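Local coordinates for centrosomal protein 43 (Homo sapiens, PDB 2D68) that is required for anchoring microtubules to centrosomes and for ciliation, and forms homodimers through its N-terminal domain, at residues 19-24 with 51-57. Residues are numbered along the deposited sequence; the frame is centred on the assembly and turned at random.
Sequences RLVASL and LEGRENL
Arg19 and Glu52 form a side-on salt bridge where helix 16-31, part of the LisH motif in this N-terminal dimerisation domain, packs against the loop leading into helix 54-61. From CB the Arg19 chain starts with CG anti to the backbone N (chi1 -160°) and runs extended to NE. Its CG and CD pass the carboxylate, Arg19 CD lying 3.4 Å from Glu52 OE1. Arg19 NE then bonds Glu52 OE1 at 2.7 Å, while Arg19 NH2 reaches the syn lone pair of Glu52 OE2 at 3.1 Å. Glu52 OE1 lies 27° out of the guanidinium plane, whereas Glu52 OE2 lies in it. The carboxylate is turned 38° from the guanidinium, so the grip is twisted. Leu51 CD2 lies over one guanidinium face, offset toward its rim, 3.7 Å from Arg19 CZ, and NH1 faces this same methyl; the other branch, CD1, rests on Ala22.

One turn on, Ser23 OG gives its hydrogen to Arg19 O from above the carbonyl plane and weakly accepts from Glu52 N. Since Ser23 N reaches the same carbonyl oxygen from the opposite face, Arg19 O is doubly held. Leu57, on the first turn after the N-cap Gly53, drives its two methyls against the helix: Leu57 CD2 sits 3.4 Å from Ser23 CB, a tight fit, and also meets Leu20 CD1, while CD1 meets Leu24 CD2. Leu74 of helix 74-80 touches both Leu24 and Leu57, and Leu20 and Leu24 also pack on Ile79 of the second subunit. Between the two backbones one water donates to Ser23 O at 2.9 Å and to Glu52 O at 2.7 Å.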
ATOM      1  N   ARG B  19      10.616  -3.865   1.676  1.00 11.44           N
ATOM      2  CA  ARG B  19       9.861  -5.024   2.080  1.00 12.36           C
ATOM      3  C   ARG B  19       8.704  -4.610   3.003  1.00 11.74           C
ATOM      4  O   ARG B  19       7.600  -5.169   2.914  1.00 12.16           O
ATOM      5  CB  ARG B  19      10.773  -6.070   2.728  1.00 13.58           C
ATOM      6  CG  ARG B  19      10.154  -7.435   2.707  1.00 16.59           C
ATOM      7  CD  ARG B  19      11.103  -8.520   3.174  1.00 18.84           C
ATOM      8  NE  ARG B  19      10.313  -9.714   3.422  1.00 19.88           N
ATOM      9  CZ  ARG B  19      10.044 -10.636   2.507  1.00 19.76           C
ATOM     10  NH1 ARG B  19      10.529 -10.520   1.270  1.00 22.63           N
ATOM     11  NH2 ARG B  19       9.301 -11.683   2.840  1.00 20.15           N
ATOM     12  N   LEU B  20       8.941  -3.623   3.871  1.00 10.98           N
ATOM     13  CA  LEU B  20       7.872  -3.108   4.733  1.00 11.04           C
ATOM     14  C   LEU B  20       6.750  -2.455   3.908  1.00 10.60           C
ATOM     15  O   LEU B  20       5.570  -2.726   4.134  1.00 10.42           O
ATOM     16  CB  LEU B  20       8.451  -2.123   5.754  1.00 12.02           C
ATOM     17  CG  LEU B  20       7.492  -1.477   6.724  1.00 14.90           C
ATOM     18  CD1 LEU B  20       6.616  -2.514   7.441  1.00 18.00           C
ATOM     19  CD2 LEU B  20       8.301  -0.649   7.724  1.00 16.54           C
ATOM     20  N   VAL B  21       7.119  -1.608   2.950  1.00  8.88           N
ATOM     21  CA  VAL B  21       6.121  -1.010   2.038  1.00  8.42           C
ATOM     22  C   VAL B  21       5.268  -2.090   1.359  1.00  7.88           C
ATOM     23  O   VAL B  21       4.013  -2.054   1.402  1.00  8.54           O
ATOM     24  CB  VAL B  21       6.806  -0.140   0.961  1.00  8.42           C
ATOM     25  CG1 VAL B  21       5.806   0.279  -0.104  1.00  9.51           C
ATOM     26  CG2 VAL B  21       7.407   1.106   1.608  1.00  8.66           C
ATOM     27  N   ALA B  22       5.938  -3.055   0.731  1.00  7.68           N
ATOM     28  CA  ALA B  22       5.202  -4.092  -0.004  1.00  7.45           C
ATOM     29  C   ALA B  22       4.318  -4.936   0.915  1.00  7.53           C
ATOM     30  O   ALA B  22       3.177  -5.242   0.572  1.00  7.70           O
ATOM     31  CB  ALA B  22       6.146  -4.977  -0.810  1.00  7.85           C
ATOM     32  N   SER B  23       4.835  -5.267   2.094  1.00  7.50           N
ATOM     33  CA  SER B  23       4.039  -5.989   3.094  1.00  7.19           C
ATOM     34  C   SER B  23       2.788  -5.199   3.505  1.00  7.18           C
ATOM     35  O   SER B  23       1.707  -5.777   3.661  1.00  7.92           O
ATOM     36  CB  SER B  23       4.902  -6.299   4.326  1.00  8.21           C
ATOM     37  OG  SER B  23       6.001  -7.127   3.996  1.00  9.50           O
ATOM     38  N   LEU B  24       2.922  -3.879   3.649  1.00  7.52           N
ATOM     39  CA  LEU B  24       1.755  -3.039   3.976  1.00  7.03           C
ATOM     40  C   LEU B  24       0.718  -3.041   2.857  1.00  7.65           C
ATOM     41  O   LEU B  24      -0.501  -3.031   3.119  1.00  8.24           O
ATOM     42  CB  LEU B  24       2.182  -1.605   4.295  1.00  8.26           C
ATOM     43  CG  LEU B  24       2.858  -1.410   5.651  1.00  8.08           C
ATOM     44  CD1 LEU B  24       3.615  -0.083   5.656  1.00  9.34           C
ATOM     45  CD2 LEU B  24       1.859  -1.485   6.817  1.00  8.41           C
ATOM     46  N   LEU B  51       4.333 -12.045   2.189  1.00 10.81           N
ATOM     47  CA  LEU B  51       5.166 -11.071   2.887  1.00 10.63           C
ATOM     48  C   LEU B  51       4.875 -11.114   4.393  1.00 10.63           C
ATOM     49  O   LEU B  51       4.124 -11.981   4.863  1.00 10.71           O
ATOM     50  CB  LEU B  51       4.939  -9.689   2.283  1.00 11.57           C
ATOM     51  CG  LEU B  51       5.422  -9.586   0.822  1.00 13.14           C
ATOM     52  CD1 LEU B  51       4.777  -8.403   0.081  1.00 13.96           C
ATOM     53  CD2 LEU B  51       6.946  -9.514   0.773  1.00 16.66           C
ATOM     54  N   GLU B  52       5.480 -10.200   5.154  1.00  9.94           N
ATOM     55  CA  GLU B  52       5.283 -10.211   6.615  1.00 10.25           C
ATOM     56  C   GLU B  52       3.858  -9.892   7.028  1.00  9.62           C
ATOM     57  O   GLU B  52       3.180  -9.095   6.390  1.00 10.16           O
ATOM     58  CB  GLU B  52       6.278  -9.281   7.313  1.00 10.26           C
ATOM     59  CG  GLU B  52       7.682  -9.892   7.460  1.00 12.07           C
ATOM     60  CD  GLU B  52       8.346 -10.125   6.121  1.00 12.95           C
ATOM     61  OE1 GLU B  52       8.539  -9.141   5.381  1.00 14.83           O
ATOM     62  OE2 GLU B  52       8.656 -11.295   5.798  1.00 14.14           O
ATOM     63  N   GLY B  53       3.403 -10.532   8.099  1.00  9.48           N
ATOM     64  CA  GLY B  53       2.017 -10.366   8.550  1.00  8.60           C
ATOM     65  C   GLY B  53       1.735  -9.041   9.229  1.00  8.72           C
ATOM     66  O   GLY B  53       2.645  -8.370   9.719  1.00  8.42           O
ATOM     67  N   ARG B  54       0.456  -8.698   9.296  1.00  8.86           N
ATOM     68  CA  ARG B  54       0.013  -7.468   9.949  1.00  8.88           C
ATOM     69  C   ARG B  54       0.675  -7.173  11.308  1.00  9.16           C
ATOM     70  O   ARG B  54       1.148  -6.058  11.529  1.00  9.71           O
ATOM     71  CB  ARG B  54      -1.499  -7.501  10.139  1.00  8.80           C
ATOM     72  CG  ARG B  54      -2.045  -6.249  10.809  1.00 10.06           C
ATOM     73  CD  ARG B  54      -3.518  -6.349  11.025  1.00  9.89           C
ATOM     74  NE  ARG B  54      -3.970  -5.209  11.817  1.00 10.75           N
ATOM     75  CZ  ARG B  54      -4.780  -4.249  11.378  1.00 11.12           C
ATOM     76  NH1 ARG B  54      -5.238  -4.265  10.129  1.00  9.86           N
ATOM     77  NH2 ARG B  54      -5.119  -3.265  12.212  1.00 11.83           N
ATOM     78  N   GLU B  55       0.689  -8.143  12.222  1.00  9.50           N
ATOM     79  CA  GLU B  55       1.189  -7.842  13.575  1.00  9.13           C
ATOM     80  C   GLU B  55       2.719  -7.717  13.635  1.00  9.52           C
ATOM     81  O   GLU B  55       3.263  -6.945  14.427  1.00 11.01           O
ATOM     82  CB  GLU B  55       0.665  -8.851  14.606  1.00  9.95           C
ATOM     83  CG  GLU B  55      -0.851  -9.130  14.512  1.00 10.21           C
ATOM     84  CD  GLU B  55      -1.715  -7.867  14.459  1.00 11.81           C
ATOM     85  OE1 GLU B  55      -1.263  -6.783  14.920  1.00 12.97           O
ATOM     86  OE2 GLU B  55      -2.864  -7.974  13.975  1.00 13.94           O
ATOM     87  N   ASN B  56       3.394  -8.431  12.735  1.00  9.82           N
ATOM     88  CA  ASN B  56       4.828  -8.261  12.508  1.00 10.08           C
ATOM     89  C   ASN B  56       5.084  -6.812  12.064  1.00  9.98           C
ATOM     90  O   ASN B  56       5.953  -6.113  12.595  1.00 10.56           O
ATOM     91  CB  ASN B  56       5.261  -9.277  11.445  1.00 10.71           C
ATOM     92  CG  ASN B  56       6.717  -9.157  11.043  1.00 12.40           C
ATOM     93  OD1 ASN B  56       7.227  -8.074  10.793  1.00 19.62           O
ATOM     94  ND2 ASN B  56       7.367 -10.296  10.912  1.00 16.71           N
ATOM     95  N   LEU B  57       4.304  -6.354  11.085  1.00  9.13           N
ATOM     96  CA  LEU B  57       4.468  -4.990  10.598  1.00  9.10           C
ATOM     97  C   LEU B  57       4.179  -3.960  11.681  1.00  9.36           C
ATOM     98  O   LEU B  57       4.919  -2.996  11.812  1.00 10.22           O
ATOM     99  CB  LEU B  57       3.537  -4.753   9.408  1.00  9.87           C
ATOM    100  CG  LEU B  57       3.712  -5.724   8.252  1.00  9.56           C
ATOM    101  CD1 LEU B  57       2.699  -5.386   7.184  1.00 10.01           C
ATOM    102  CD2 LEU B  57       5.094  -5.697   7.664  1.00 13.35           C
TER
HETATM  103  O   HOH W   1       1.781  -8.682   4.112  1.00 13.90           O